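Uncharacterized protein SP1917 (PDB 3C9P) is of unknown function, a small, mostly helical bacterial protein of the DUF2200 family. Local coordinates at residues Y69-I74 against E95-L99. Numbering follows the deposited sequence.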
loop_
_atom_site.group_PDB
_atom_site.type_symbol
_atom_site.label_atom_id
_atom_site.label_comp_id
_atom_site.label_asym_id
_atom_site.label_seq_id
_atom_site.Cartn_x
_atom_site.Cartn_y
_atom_site.Cartn_z
ATOM N N TYR A 69 -6.597 -10.113 -2.133
ATOM C CA TYR A 69 -5.163 -9.817 -2.204
ATOM C C TYR A 69 -4.561 -10.544 -3.382
ATOM O O TYR A 69 -4.829 -11.744 -3.573
ATOM C CB TYR A 69 -4.485 -10.236 -0.905
ATOM C CG TYR A 69 -4.658 -9.205 0.193
ATOM C CD1 TYR A 69 -3.862 -8.045 0.199
ATOM C CD2 TYR A 69 -5.599 -9.380 1.208
ATOM C CE1 TYR A 69 -3.999 -7.092 1.183
ATOM C CE2 TYR A 69 -5.741 -8.418 2.225
ATOM C CZ TYR A 69 -4.923 -7.292 2.194
ATOM O OH TYR A 69 -5.027 -6.342 3.150
ATOM N N VAL A 70 -3.746 -9.831 -4.159
ATOM C CA VAL A 70 -3.192 -10.364 -5.416
ATOM C C VAL A 70 -2.101 -11.400 -5.093
ATOM O O VAL A 70 -1.289 -11.182 -4.179
ATOM C CB VAL A 70 -2.684 -9.196 -6.324
ATOM C CG1 VAL A 70 -1.387 -8.572 -5.772
ATOM C CG2 VAL A 70 -2.516 -9.608 -7.796
ATOM N N PRO A 71 -2.109 -12.552 -5.796
ATOM C CA PRO A 71 -1.118 -13.587 -5.520
ATOM C C PRO A 71 0.339 -13.094 -5.633
ATOM O O PRO A 71 1.178 -13.510 -4.851
ATOM C CB PRO A 71 -1.424 -14.678 -6.570
ATOM C CG PRO A 71 -2.862 -14.469 -6.929
ATOM C CD PRO A 71 -3.089 -12.977 -6.815
ATOM N N GLU A 72 0.609 -12.185 -6.565
ATOM C CA GLU A 72 1.977 -11.751 -6.844
ATOM C C GLU A 72 2.566 -10.891 -5.722
ATOM O O GLU A 72 3.736 -10.518 -5.766
ATOM C CB GLU A 72 2.011 -10.998 -8.180
ATOM C CG GLU A 72 1.833 -11.917 -9.411
ATOM C CD GLU A 72 0.374 -12.357 -9.663
ATOM O OE1 GLU A 72 -0.567 -11.841 -9.009
ATOM O OE2 GLU A 72 0.169 -13.216 -10.541
ATOM N N ARG A 73 1.757 -10.576 -4.713
ATOM C CA ARG A 73 2.227 -9.716 -3.627
ATOM C C ARG A 73 3.279 -10.418 -2.764
ATOM O O ARG A 73 4.044 -9.773 -2.058
ATOM C CB ARG A 73 1.046 -9.249 -2.770
ATOM C CG ARG A 73 0.532 -10.303 -1.815
ATOM C CD ARG A 73 -0.799 -9.909 -1.186
ATOM N NE ARG A 73 -1.098 -10.849 -0.106
ATOM C CZ ARG A 73 -1.478 -12.109 -0.276
ATOM N NH1 ARG A 73 -1.656 -12.606 -1.509
ATOM N NH2 ARG A 73 -1.680 -12.871 0.800
ATOM N N ILE A 74 3.324 -11.752 -2.838
ATOM C CA ILE A 74 4.322 -12.541 -2.126
ATOM C C ILE A 74 5.745 -12.204 -2.653
ATOM O O ILE A 74 6.746 -12.357 -1.939
ATOM C CB ILE A 74 4.010 -14.052 -2.314
ATOM C CG1 ILE A 74 2.586 -14.401 -1.791
ATOM C CG2 ILE A 74 5.108 -14.988 -1.752
ATOM C CD1 ILE A 74 2.217 -13.870 -0.424
ATOM N N GLU A 95 0.910 -6.982 5.008
ATOM C CA GLU A 95 0.210 -6.391 3.844
ATOM C C GLU A 95 0.407 -4.876 3.807
ATOM O O GLU A 95 0.588 -4.290 2.740
ATOM C CB GLU A 95 -1.300 -6.714 3.856
ATOM C CG GLU A 95 -1.664 -8.228 3.917
ATOM C CD GLU A 95 -1.080 -9.068 2.771
ATOM O OE1 GLU A 95 -0.330 -8.535 1.931
ATOM O OE2 GLU A 95 -1.389 -10.281 2.713
ATOM N N ILE A 96 0.363 -4.251 4.981
ATOM C CA ILE A 96 0.556 -2.803 5.103
ATOM C C ILE A 96 1.955 -2.436 4.600
ATOM O O ILE A 96 2.121 -1.464 3.854
ATOM C CB ILE A 96 0.346 -2.338 6.564
ATOM C CG1 ILE A 96 -1.163 -2.329 6.886
ATOM C CG2 ILE A 96 1.035 -0.969 6.849
ATOM C CD1 ILE A 96 -1.550 -2.054 8.400
ATOM N N ARG A 97 2.954 -3.212 5.011
ATOM C CA ARG A 97 4.334 -2.937 4.619
ATOM C C ARG A 97 4.559 -3.244 3.148
ATOM O O ARG A 97 5.378 -2.594 2.519
ATOM C CB ARG A 97 5.332 -3.691 5.497
ATOM C CG ARG A 97 5.374 -3.183 6.955
ATOM C CD ARG A 97 5.861 -1.720 6.992
ATOM N NE ARG A 97 6.049 -1.244 8.359
ATOM C CZ ARG A 97 5.416 -0.206 8.898
ATOM N NH1 ARG A 97 4.535 0.487 8.204
ATOM N NH2 ARG A 97 5.679 0.145 10.147
ATOM N N ARG A 98 3.823 -4.204 2.590
ATOM C CA ARG A 98 3.907 -4.423 1.129
ATOM C C ARG A 98 3.397 -3.194 0.374
ATOM O O ARG A 98 4.024 -2.769 -0.612
ATOM C CB ARG A 98 3.146 -5.679 0.694
ATOM C CG ARG A 98 3.811 -6.969 1.098
ATOM C CD ARG A 98 2.917 -8.162 0.808
ATOM N NE ARG A 98 3.634 -9.403 1.107
ATOM C CZ ARG A 98 3.101 -10.509 1.611
ATOM N NH1 ARG A 98 1.813 -10.575 1.924
ATOM N NH2 ARG A 98 3.877 -11.563 1.808
ATOM N N LEU A 99 2.303 -2.592 0.840
ATOM C CA LEU A 99 1.894 -1.294 0.229
ATOM C C LEU A 99 2.967 -0.198 0.370
ATOM O O LEU A 99 3.250 0.555 -0.587
ATOM C CB LEU A 99 0.526 -0.798 0.730
ATOM C CG LEU A 99 0.057 0.505 0.044
ATOM C CD1 LEU A 99 -0.100 0.326 -1.463
ATOM C CD2 LEU A 99 -1.237 1.032 0.677
#
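The two backbones come closest at R73 and R98, whose CA atoms lie 7.3 Å apart, where the 3-10 segment that takes in residues 71-74, in the loop between helix 59-64 and strand 79-80, packs against helix 91-107. The link is a salt-bridge network of R73, E95 and R98. From the loop side, R73 meets the carboxylate side-on with two nitrogens, both directed to one oxygen: NE of R73 lies 2.9 Å from OE2 of E95, and NH2 of R73 adds a more bent bond to the same atom. The other oxygen, OE1 of E95, takes NH1 of R98 at 3.0 Å from above the carboxylate plane. E95 thus sits between two arginines whose guanidinium planes stand almost perpendicular (85°); its carboxylate probably offsets their like charges, and they in turn would favour its ionised form. A bend at chi2 (-57°) lets this carboxylate stack nearly parallel (16°) over the Y69 ring, offset toward its rim, while CG of E95 makes a CH-pi contact with the same face; the Y69 hydroxyl is hydrogen-bonded to F63 O. CD1 of I74 covers one face of the R73 guanidinium, whose rotation is limited by E95 and by V70 O, 3.0 Å from R73 NH1.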